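Local coordinates for OmpA family protein (PDB 7RJJ) that probably anchors the outer membrane to the cell wall through this OmpA-like peptidoglycan-binding domain, seen here with D-alanine in its pocket, at residues P4-F15 with L108-Q119; I45-S53 with L63-V71. All coordinates share one frame; numbering follows the deposited sequence.

Contact 1 of 2, residues P4-F15 with L108-Q119. With DAL (D-alanine), chain C.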
loop_
_atom_site.group_PDB
_atom_site.type_symbol
_atom_site.label_atom_id
_atom_site.label_comp_id
_atom_site.label_asym_id
_atom_site.label_seq_id
_atom_site.Cartn_x
_atom_site.Cartn_y
_atom_site.Cartn_z
ATOM N N PRO A 4 -13.890 17.417 -7.073
ATOM C CA PRO A 4 -12.486 17.009 -6.964
ATOM C C PRO A 4 -12.246 16.240 -5.657
ATOM O O PRO A 4 -11.665 16.797 -4.741
ATOM C CB PRO A 4 -11.748 18.351 -6.976
ATOM C CG PRO A 4 -12.671 19.271 -6.193
ATOM C CD PRO A 4 -14.053 18.649 -6.286
ATOM N N ASP A 5 -12.703 14.988 -5.605
ATOM C CA ASP A 5 -12.563 14.171 -4.375
ATOM C C ASP A 5 -11.325 13.270 -4.462
ATOM O O ASP A 5 -10.918 12.905 -5.585
ATOM C CB ASP A 5 -13.802 13.301 -4.129
ATOM C CG ASP A 5 -15.058 14.072 -3.758
ATOM O OD1 ASP A 5 -15.027 15.323 -3.805
ATOM O OD2 ASP A 5 -16.061 13.414 -3.419
ATOM N N VAL A 6 -10.724 12.989 -3.306
ATOM C CA VAL A 6 -9.618 11.992 -3.219
ATOM C C VAL A 6 -10.226 10.648 -3.627
ATOM O O VAL A 6 -11.404 10.422 -3.313
ATOM C CB VAL A 6 -9.015 11.947 -1.805
ATOM C CG1 VAL A 6 -8.134 10.725 -1.572
ATOM C CG2 VAL A 6 -8.259 13.228 -1.494
ATOM N N ILE A 7 -9.486 9.837 -4.374
ATOM C CA ILE A 7 -9.999 8.505 -4.811
ATOM C C ILE A 7 -9.278 7.447 -3.979
ATOM O O ILE A 7 -8.055 7.427 -4.003
ATOM C CB ILE A 7 -9.786 8.292 -6.324
ATOM C CG1 ILE A 7 -10.430 9.403 -7.157
ATOM C CG2 ILE A 7 -10.257 6.910 -6.760
ATOM C CD1 ILE A 7 -11.911 9.581 -6.923
ATOM N N ARG A 8 -10.020 6.613 -3.255
ATOM C CA ARG A 8 -9.371 5.547 -2.445
ATOM C C ARG A 8 -9.462 4.239 -3.226
ATOM O O ARG A 8 -10.577 3.880 -3.638
ATOM C CB ARG A 8 -10.009 5.478 -1.055
ATOM C CG ARG A 8 -9.704 6.722 -0.239
ATOM C CD ARG A 8 -10.445 6.879 1.067
ATOM N NE ARG A 8 -9.975 8.116 1.686
ATOM C CZ ARG A 8 -10.377 9.342 1.356
ATOM N NH1 ARG A 8 -9.867 10.388 1.988
ATOM N NH2 ARG A 8 -11.273 9.525 0.398
ATOM N N LEU A 9 -8.322 3.598 -3.483
ATOM C CA LEU A 9 -8.353 2.311 -4.214
ATOM C C LEU A 9 -8.647 1.207 -3.201
ATOM O O LEU A 9 -8.571 1.490 -2.015
ATOM C CB LEU A 9 -7.024 2.092 -4.935
ATOM C CG LEU A 9 -6.600 3.234 -5.857
ATOM C CD1 LEU A 9 -5.383 2.836 -6.675
ATOM C CD2 LEU A 9 -7.744 3.654 -6.761
ATOM N N ASP A 10 -9.039 0.020 -3.658
ATOM C CA ASP A 10 -9.316 -1.074 -2.692
ATOM C C ASP A 10 -8.012 -1.474 -1.993
ATOM O O ASP A 10 -6.960 -1.410 -2.638
ATOM C CB ASP A 10 -9.968 -2.276 -3.377
ATOM C CG ASP A 10 -11.400 -2.028 -3.814
ATOM O OD1 ASP A 10 -11.654 -0.983 -4.437
ATOM O OD2 ASP A 10 -12.256 -2.851 -3.464
ATOM N N SER A 11 -8.107 -1.871 -0.720
ATOM C CA SER A 11 -6.953 -2.345 0.088
ATOM C C SER A 11 -6.328 -3.564 -0.582
ATOM O O SER A 11 -7.036 -4.329 -1.232
ATOM C CB SER A 11 -7.401 -2.700 1.485
ATOM O OG SER A 11 -6.280 -3.004 2.301
HETATM N N MSE A 12 -5.022 -3.764 -0.374
HETATM C CA MSE A 12 -4.297 -4.885 -0.956
HETATM C C MSE A 12 -3.488 -5.597 0.130
HETATM O O MSE A 12 -2.438 -5.110 0.544
HETATM C CB MSE A 12 -3.362 -4.397 -2.074
HETATM C CG MSE A 12 -4.069 -3.977 -3.359
HETATM SE SE MSE A 12 -2.776 -3.417 -4.741
HETATM C CE MSE A 12 -1.827 -2.001 -3.788
ATOM N N SER A 13 -4.011 -6.735 0.610
ATOM C CA SER A 13 -3.354 -7.552 1.619
ATOM C C SER A 13 -2.382 -8.506 0.911
ATOM O O SER A 13 -2.762 -9.687 0.674
ATOM C CB SER A 13 -4.391 -8.287 2.437
ATOM O OG SER A 13 -5.293 -7.359 3.038
ATOM N N LEU A 14 -1.161 -8.036 0.653
ATOM C CA LEU A 14 -0.154 -8.758 -0.178
ATOM C C LEU A 14 1.062 -9.198 0.639
ATOM O O LEU A 14 2.118 -9.419 -0.005
ATOM C CB LEU A 14 0.357 -7.796 -1.265
ATOM C CG LEU A 14 -0.684 -7.014 -2.058
ATOM C CD1 LEU A 14 -0.001 -6.032 -3.010
ATOM C CD2 LEU A 14 -1.613 -7.936 -2.816
ATOM N N PHE A 15 0.947 -9.377 1.958
ATOM C CA PHE A 15 2.198 -9.639 2.721
ATOM C C PHE A 15 2.059 -10.694 3.819
ATOM O O PHE A 15 1.038 -10.709 4.549
ATOM C CB PHE A 15 2.652 -8.349 3.414
ATOM C CG PHE A 15 2.763 -7.176 2.484
ATOM C CD1 PHE A 15 3.886 -7.015 1.686
ATOM C CD2 PHE A 15 1.724 -6.267 2.365
ATOM C CE1 PHE A 15 3.972 -5.959 0.798
ATOM C CE2 PHE A 15 1.810 -5.217 1.473
ATOM C CZ PHE A 15 2.939 -5.059 0.698
ATOM N N LEU A 108 -5.245 -9.883 6.694
ATOM C CA LEU A 108 -5.918 -8.734 6.033
ATOM C C LEU A 108 -5.253 -7.420 6.462
ATOM O O LEU A 108 -5.156 -6.506 5.608
ATOM C CB LEU A 108 -7.412 -8.731 6.381
ATOM C CG LEU A 108 -8.281 -9.713 5.595
ATOM C CD1 LEU A 108 -9.679 -9.801 6.189
ATOM C CD2 LEU A 108 -8.356 -9.339 4.123
ATOM N N ASN A 109 -4.772 -7.347 7.707
ATOM C CA ASN A 109 -4.162 -6.096 8.234
ATOM C C ASN A 109 -2.792 -5.836 7.589
ATOM O O ASN A 109 -2.401 -4.641 7.493
ATOM C CB ASN A 109 -4.114 -6.109 9.761
ATOM C CG ASN A 109 -5.488 -5.980 10.385
ATOM O OD1 ASN A 109 -6.361 -5.291 9.846
ATOM N ND2 ASN A 109 -5.683 -6.615 11.535
ATOM N N ARG A 110 -2.067 -6.891 7.213
ATOM C CA ARG A 110 -0.758 -6.739 6.526
ATOM C C ARG A 110 -1.081 -6.262 5.113
ATOM O O ARG A 110 -1.283 -7.117 4.232
ATOM C CB ARG A 110 0.003 -8.072 6.556
ATOM C CG ARG A 110 0.242 -8.604 7.961
ATOM C CD ARG A 110 1.154 -9.819 7.989
ATOM N NE ARG A 110 0.613 -11.014 7.346
ATOM C CZ ARG A 110 -0.013 -12.019 7.978
ATOM N NH1 ARG A 110 -0.211 -11.976 9.281
ATOM N NH2 ARG A 110 -0.450 -13.063 7.294
ATOM N N ARG A 111 -1.098 -4.943 4.895
ATOM C CA ARG A 111 -1.598 -4.488 3.584
ATOM C C ARG A 111 -1.079 -3.099 3.206
ATOM O O ARG A 111 -0.400 -2.440 4.018
ATOM C CB ARG A 111 -3.119 -4.405 3.717
ATOM C CG ARG A 111 -3.569 -3.226 4.567
ATOM C CD ARG A 111 -5.014 -3.306 5.011
ATOM N NE ARG A 111 -5.470 -2.018 5.523
ATOM C CZ ARG A 111 -5.305 -1.593 6.767
ATOM N NH1 ARG A 111 -4.679 -2.348 7.660
ATOM N NH2 ARG A 111 -5.759 -0.401 7.117
ATOM N N VAL A 112 -1.422 -2.685 1.995
ATOM C CA VAL A 112 -1.135 -1.313 1.498
ATOM C C VAL A 112 -2.450 -0.733 0.962
ATOM O O VAL A 112 -3.237 -1.489 0.356
ATOM C CB VAL A 112 -0.014 -1.313 0.445
ATOM C CG1 VAL A 112 -0.077 -0.086 -0.450
ATOM C CG2 VAL A 112 1.356 -1.473 1.085
ATOM N N GLU A 113 -2.680 0.546 1.245
ATOM C CA GLU A 113 -3.853 1.335 0.803
ATOM C C GLU A 113 -3.323 2.445 -0.111
ATOM O O GLU A 113 -2.246 2.999 0.217
ATOM C CB GLU A 113 -4.557 1.972 2.004
ATOM C CG GLU A 113 -5.066 0.996 3.051
ATOM C CD GLU A 113 -6.326 0.227 2.699
ATOM O OE1 GLU A 113 -6.855 0.420 1.567
ATOM O OE2 GLU A 113 -6.806 -0.544 3.575
ATOM N N ILE A 114 -4.005 2.716 -1.219
ATOM C CA ILE A 114 -3.576 3.796 -2.155
ATOM C C ILE A 114 -4.698 4.834 -2.245
ATOM O O ILE A 114 -5.884 4.445 -2.381
ATOM C CB ILE A 114 -3.190 3.222 -3.535
ATOM C CG1 ILE A 114 -1.991 2.275 -3.429
ATOM C CG2 ILE A 114 -2.923 4.340 -4.534
ATOM C CD1 ILE A 114 -1.654 1.543 -4.707
ATOM N N SER A 115 -4.330 6.106 -2.101
ATOM C CA SER A 115 -5.297 7.217 -2.259
ATOM C C SER A 115 -4.773 8.126 -3.372
ATOM O O SER A 115 -3.555 8.410 -3.354
ATOM C CB SER A 115 -5.478 7.983 -0.988
ATOM O OG SER A 115 -5.977 7.152 0.042
ATOM N N LEU A 116 -5.631 8.519 -4.313
ATOM C CA LEU A 116 -5.192 9.433 -5.410
ATOM C C LEU A 116 -5.654 10.851 -5.045
ATOM O O LEU A 116 -6.854 11.052 -4.802
ATOM C CB LEU A 116 -5.741 8.927 -6.741
ATOM C CG LEU A 116 -5.498 7.441 -7.020
ATOM C CD1 LEU A 116 -6.117 7.023 -8.344
ATOM C CD2 LEU A 116 -4.018 7.112 -7.001
ATOM N N VAL A 117 -4.705 11.783 -4.953
ATOM C CA VAL A 117 -5.002 13.160 -4.474
ATOM C C VAL A 117 -4.795 14.135 -5.628
ATOM O O VAL A 117 -3.691 14.283 -6.136
ATOM C CB VAL A 117 -4.121 13.500 -3.259
ATOM C CG1 VAL A 117 -4.431 14.875 -2.714
ATOM C CG2 VAL A 117 -4.246 12.438 -2.171
ATOM N N PRO A 118 -5.865 14.787 -6.116
ATOM C CA PRO A 118 -5.737 15.713 -7.240
ATOM C C PRO A 118 -5.170 17.106 -6.909
ATOM O O PRO A 118 -4.581 17.703 -7.806
ATOM C CB PRO A 118 -7.190 15.844 -7.727
ATOM C CG PRO A 118 -8.025 15.627 -6.482
ATOM C CD PRO A 118 -7.253 14.617 -5.662
ATOM N N GLN A 119 -5.301 17.567 -5.656
ATOM C CA GLN A 119 -4.871 18.953 -5.298
ATOM C C GLN A 119 -3.344 19.106 -5.307
ATOM O O GLN A 119 -2.881 20.259 -5.345
ATOM C CB GLN A 119 -5.384 19.374 -3.917
ATOM C CG GLN A 119 -6.894 19.276 -3.738
ATOM C CD GLN A 119 -7.389 17.877 -3.462
ATOM O OE1 GLN A 119 -6.620 16.933 -3.277
ATOM N NE2 GLN A 119 -8.700 17.740 -3.391
HETATM N N DAL C . 3.232 -7.268 12.727
HETATM C CA DAL C . 3.687 -8.369 11.824
HETATM C CB DAL C . 5.162 -8.611 12.014
HETATM C C DAL C . 3.351 -8.022 10.368
HETATM O O DAL C . 3.884 -8.625 9.438
HETATM O OXT DAL C . 2.523 -7.152 10.078
HETATM O O HOH W 1 -11.462 16.407 -2.048
HETATM O O HOH W 2 -4.466 -0.200 -2.623
HETATM O O HOH W 3 0.069 -13.893 4.546
#
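Residues Ile-7 to Leu-9 run antiparallel to Ile-114 to Leu-116, with Ile-7 and Leu-116 as a hydrogen-bonded pair and Leu-9 N reaching Ile-114 O; after a one-residue shift of register, Met-12 and Val-112 form a second, separate bridge. This is the edge of the mixed sheet in the OmpA C-terminal fold, strand 7-8 lying outside strand 112-117. On the buried face Leu-9 CD1 packs on Ile-114 CG2 at 3.6 Å, the two side chains crossing obliquely, while its other methyl, CD2, meets Leu-116 CD1. The selenomethionine Met-12 bends at chi3 (-57°), which brings CE to 3.7 Å from Ile-114 CD1. Helices 27-38 and 57-77 also touch this side chain. Phe-15 sets CE2 3.8 Å from Val-112 CG2, and the carbonyl oxygen of Arg-110 meets the rim of the ring, roughly level with it.

The other face is polar. Ser-11 OG sits 2.8 Å from Glu-113 OE2, a weak hydrogen bond. Glu-113 OE2 also takes a nearly straight bond from Arg-111 NE, in the guanidinium plane, and the resulting salt bridge ties down the bent glutamate. Ser-13, the centre of an inverse gamma turn, points OG at Leu-108 O at 2.7 Å, fastening the loop to the end of helix 103-109.

Past that helix Arg-110 turns toward the D-alanine pocket. Its CD lies 3.3 Å from the ligand's O, and NH1 makes a salt bridge with Asp-52. The bend at chi3 (-66°) brings NE to 2.8 Å from Phe-15 O, which lies in the guanidinium plane, while NH2 gives a bond to water 3, which in turn reaches Phe-15 O only weakly.

Contact 2 of 2, residues I45-S53 with L63-V71. With DAL (D-alanine), chain C.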
loop_
_atom_site.group_PDB
_atom_site.type_symbol
_atom_site.label_atom_id
_atom_site.label_comp_id
_atom_site.label_asym_id
_atom_site.label_seq_id
_atom_site.Cartn_x
_atom_site.Cartn_y
_atom_site.Cartn_z
ATOM N N ILE A 45 -0.076 9.931 -5.819
ATOM C CA ILE A 45 -0.393 8.526 -5.432
ATOM C C ILE A 45 0.112 8.362 -4.005
ATOM O O ILE A 45 1.343 8.229 -3.822
ATOM C CB ILE A 45 0.240 7.503 -6.399
ATOM C CG1 ILE A 45 -0.064 7.826 -7.864
ATOM C CG2 ILE A 45 -0.175 6.079 -6.047
ATOM C CD1 ILE A 45 0.763 7.036 -8.836
ATOM N N VAL A 46 -0.789 8.454 -3.034
ATOM C CA VAL A 46 -0.349 8.290 -1.627
ATOM C C VAL A 46 -0.408 6.794 -1.329
ATOM O O VAL A 46 -1.507 6.219 -1.382
ATOM C CB VAL A 46 -1.182 9.135 -0.646
ATOM C CG1 VAL A 46 -0.843 8.812 0.808
ATOM C CG2 VAL A 46 -1.040 10.621 -0.927
ATOM N N VAL A 47 0.741 6.197 -1.048
ATOM C CA VAL A 47 0.841 4.731 -0.805
ATOM C C VAL A 47 1.084 4.526 0.694
ATOM O O VAL A 47 2.156 4.923 1.174
ATOM C CB VAL A 47 1.955 4.102 -1.663
ATOM C CG1 VAL A 47 1.915 2.583 -1.567
ATOM C CG2 VAL A 47 1.864 4.531 -3.115
ATOM N N ALA A 48 0.098 3.973 1.399
ATOM C CA ALA A 48 0.167 3.811 2.869
ATOM C C ALA A 48 0.276 2.335 3.244
ATOM O O ALA A 48 -0.593 1.527 2.805
ATOM C CB ALA A 48 -1.039 4.448 3.510
ATOM N N GLY A 49 1.328 2.003 3.991
ATOM C CA GLY A 49 1.534 0.620 4.461
ATOM C C GLY A 49 0.961 0.414 5.850
ATOM O O GLY A 49 0.883 1.390 6.651
ATOM N N HIS A 50 0.615 -0.839 6.153
ATOM C CA HIS A 50 0.013 -1.207 7.451
ATOM C C HIS A 50 0.579 -2.553 7.905
ATOM O O HIS A 50 1.161 -3.285 7.066
ATOM C CB HIS A 50 -1.506 -1.307 7.319
ATOM C CG HIS A 50 -2.179 -0.046 6.896
ATOM N ND1 HIS A 50 -2.765 0.803 7.806
ATOM C CD2 HIS A 50 -2.409 0.480 5.675
ATOM C CE1 HIS A 50 -3.307 1.824 7.174
ATOM N NE2 HIS A 50 -3.098 1.659 5.855
ATOM N N THR A 51 0.381 -2.862 9.176
ATOM C CA THR A 51 0.849 -4.153 9.746
ATOM C C THR A 51 -0.227 -4.710 10.670
ATOM O O THR A 51 -1.177 -3.967 10.979
ATOM C CB THR A 51 2.120 -3.973 10.586
ATOM O OG1 THR A 51 1.777 -3.302 11.799
ATOM C CG2 THR A 51 3.193 -3.186 9.869
ATOM N N ASP A 52 -0.108 -5.995 11.023
ATOM C CA ASP A 52 -1.007 -6.566 12.057
ATOM C C ASP A 52 -0.395 -6.101 13.387
ATOM O O ASP A 52 0.678 -5.450 13.345
ATOM C CB ASP A 52 -1.165 -8.083 11.890
ATOM C CG ASP A 52 0.130 -8.864 11.998
ATOM O OD1 ASP A 52 1.044 -8.367 12.672
ATOM O OD2 ASP A 52 0.219 -9.968 11.392
ATOM N N SER A 53 -1.023 -6.403 14.521
ATOM C CA SER A 53 -0.478 -5.908 15.815
ATOM C C SER A 53 0.601 -6.851 16.386
ATOM O O SER A 53 0.986 -6.639 17.533
ATOM C CB SER A 53 -1.593 -5.717 16.805
ATOM O OG SER A 53 -2.216 -6.956 17.067
ATOM N N LEU A 63 8.316 -1.491 9.123
ATOM C CA LEU A 63 7.757 -2.539 8.230
ATOM C C LEU A 63 6.644 -1.955 7.355
ATOM O O LEU A 63 6.659 -2.233 6.141
ATOM C CB LEU A 63 7.217 -3.688 9.083
ATOM C CG LEU A 63 6.497 -4.791 8.312
ATOM C CD1 LEU A 63 7.371 -5.324 7.191
ATOM C CD2 LEU A 63 6.061 -5.914 9.240
ATOM N N SER A 64 5.720 -1.196 7.955
ATOM C CA SER A 64 4.596 -0.602 7.187
ATOM C C SER A 64 5.148 0.283 6.066
ATOM O O SER A 64 4.589 0.280 4.958
ATOM C CB SER A 64 3.655 0.163 8.092
ATOM O OG SER A 64 4.219 1.397 8.542
ATOM N N LEU A 65 6.234 0.990 6.342
ATOM C CA LEU A 65 6.809 1.905 5.328
ATOM C C LEU A 65 7.505 1.075 4.241
ATOM O O LEU A 65 7.369 1.438 3.057
ATOM C CB LEU A 65 7.761 2.862 6.048
ATOM C CG LEU A 65 8.135 4.130 5.300
ATOM C CD1 LEU A 65 6.896 4.965 4.960
ATOM C CD2 LEU A 65 9.115 4.925 6.138
ATOM N N LYS A 66 8.181 -0.019 4.615
ATOM C CA LYS A 66 8.851 -0.859 3.582
ATOM C C LYS A 66 7.793 -1.478 2.659
ATOM O O LYS A 66 8.074 -1.656 1.462
ATOM C CB LYS A 66 9.748 -1.935 4.206
ATOM C CG LYS A 66 11.000 -1.409 4.900
ATOM C CD LYS A 66 12.017 -2.482 5.227
ATOM C CE LYS A 66 13.309 -1.919 5.771
ATOM N NZ LYS A 66 14.300 -2.983 6.065
ATOM N N ARG A 67 6.599 -1.747 3.186
ATOM C CA ARG A 67 5.523 -2.358 2.366
ATOM C C ARG A 67 5.036 -1.329 1.349
ATOM O O ARG A 67 4.781 -1.716 0.203
ATOM C CB ARG A 67 4.385 -2.850 3.260
ATOM C CG ARG A 67 4.750 -4.121 4.017
ATOM C CD ARG A 67 3.743 -4.542 5.065
ATOM N NE ARG A 67 4.117 -5.887 5.496
ATOM C CZ ARG A 67 3.639 -6.536 6.556
ATOM N NH1 ARG A 67 2.746 -5.969 7.359
ATOM N NH2 ARG A 67 4.072 -7.762 6.794
ATOM N N ALA A 68 4.882 -0.083 1.791
ATOM C CA ALA A 68 4.450 0.992 0.872
ATOM C C ALA A 68 5.538 1.163 -0.194
ATOM O O ALA A 68 5.192 1.265 -1.362
ATOM C CB ALA A 68 4.211 2.265 1.642
ATOM N N GLU A 69 6.806 1.049 0.197
ATOM C CA GLU A 69 7.915 1.195 -0.790
ATOM C C GLU A 69 7.905 0.029 -1.796
ATOM O O GLU A 69 8.220 0.288 -2.966
ATOM C CB GLU A 69 9.256 1.311 -0.076
ATOM C CG GLU A 69 9.395 2.611 0.694
ATOM C CD GLU A 69 10.628 2.687 1.576
ATOM O OE1 GLU A 69 11.295 1.650 1.755
ATOM O OE2 GLU A 69 10.906 3.779 2.101
ATOM N N SER A 70 7.593 -1.197 -1.358
ATOM C CA SER A 70 7.545 -2.362 -2.293
ATOM C C SER A 70 6.477 -2.121 -3.371
ATOM O O SER A 70 6.744 -2.417 -4.547
ATOM C CB SER A 70 7.296 -3.666 -1.576
ATOM O OG SER A 70 8.399 -4.032 -0.759
ATOM N N VAL A 71 5.295 -1.645 -2.965
ATOM C CA VAL A 71 4.178 -1.347 -3.911
ATOM C C VAL A 71 4.584 -0.164 -4.793
ATOM O O VAL A 71 4.414 -0.275 -6.015
ATOM C CB VAL A 71 2.857 -1.119 -3.154
ATOM C CG1 VAL A 71 1.753 -0.600 -4.053
ATOM C CG2 VAL A 71 2.402 -2.387 -2.453
HETATM N N DAL C . 3.232 -7.268 12.727
HETATM C CA DAL C . 3.687 -8.369 11.824
HETATM C CB DAL C . 5.162 -8.611 12.014
HETATM C C DAL C . 3.351 -8.022 10.368
HETATM O O DAL C . 3.884 -8.625 9.438
HETATM O OXT DAL C . 2.523 -7.152 10.078
#
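Arg-67 reaches from helix 63-71 to His-50 O and the bound D-alanine, just beyond the end of strand 45-49. The helix lies across the strand in the first half of a beta-alpha-beta unit, their axes 6.2 Å apart at closest approach. The two backbones come nearest at Gly-49 and Ser-64, where the CA-H of Gly-49 points at Ser-64 O, with CA 3.1 Å from that oxygen. Ala-68 CB sits 3.4 Å from Val-47 O, and Val-47 CG1 touches both this methyl and Val-71 CG1.

From CB, Arg-67 leaves with CG anti to its carbonyl carbon (chi1 -74°), then runs extended to NE. CB and CG lie against the ring of Phe-15, near CZ, and CD comes 3.5 Å from His-50 O. At the tip, NH1 gives a bond to His-50 O, on a lone pair and within the guanidinium plane, and another of 3.0 Å to the ligand's OXT. NH2 bonds the ligand's O at 2.8 Å and also Lys-19 O. Leu-63 CD2 lies over the rim of one face of the guanidinium, while Thr-51 CG2 packs against Leu-63 CG and Ser-64 CB.

Asp-52 N supplies a further bond to OXT, so that oxygen is gripped by two N-H groups. The ligand's amino group turns back to Asp-52 O in a weak bond. A buried arginine spanning both carboxylate oxygens, its rotation restrained by the carbonyls of His-50 and Lys-19, is consistent with a site suited to a D-alanine carboxylate, probably that of a peptidoglycan stem peptide.

Strands 112-117 and 43-49 are neighbours in one sheet, so contact 1 and contact 2 adjoin: Glu-113 N lies 2.8 Å from Ala-48 O, a probable hydrogen bond, and the two centres are about 10 Å apart. Contact 2 is nested within the chain loop that contact 1 closes. It is wholly buried and joins helix to sheet, with close backbone packing and apolar methyls along the strand before the arginine. Contact 1 is only partly buried; it works mainly through main-chain pairing, apolar on one face and polar on the other. They converge on D-alanine, where Arg-110 and Arg-67 touch and Asp-52 links Arg-110 to the ligand.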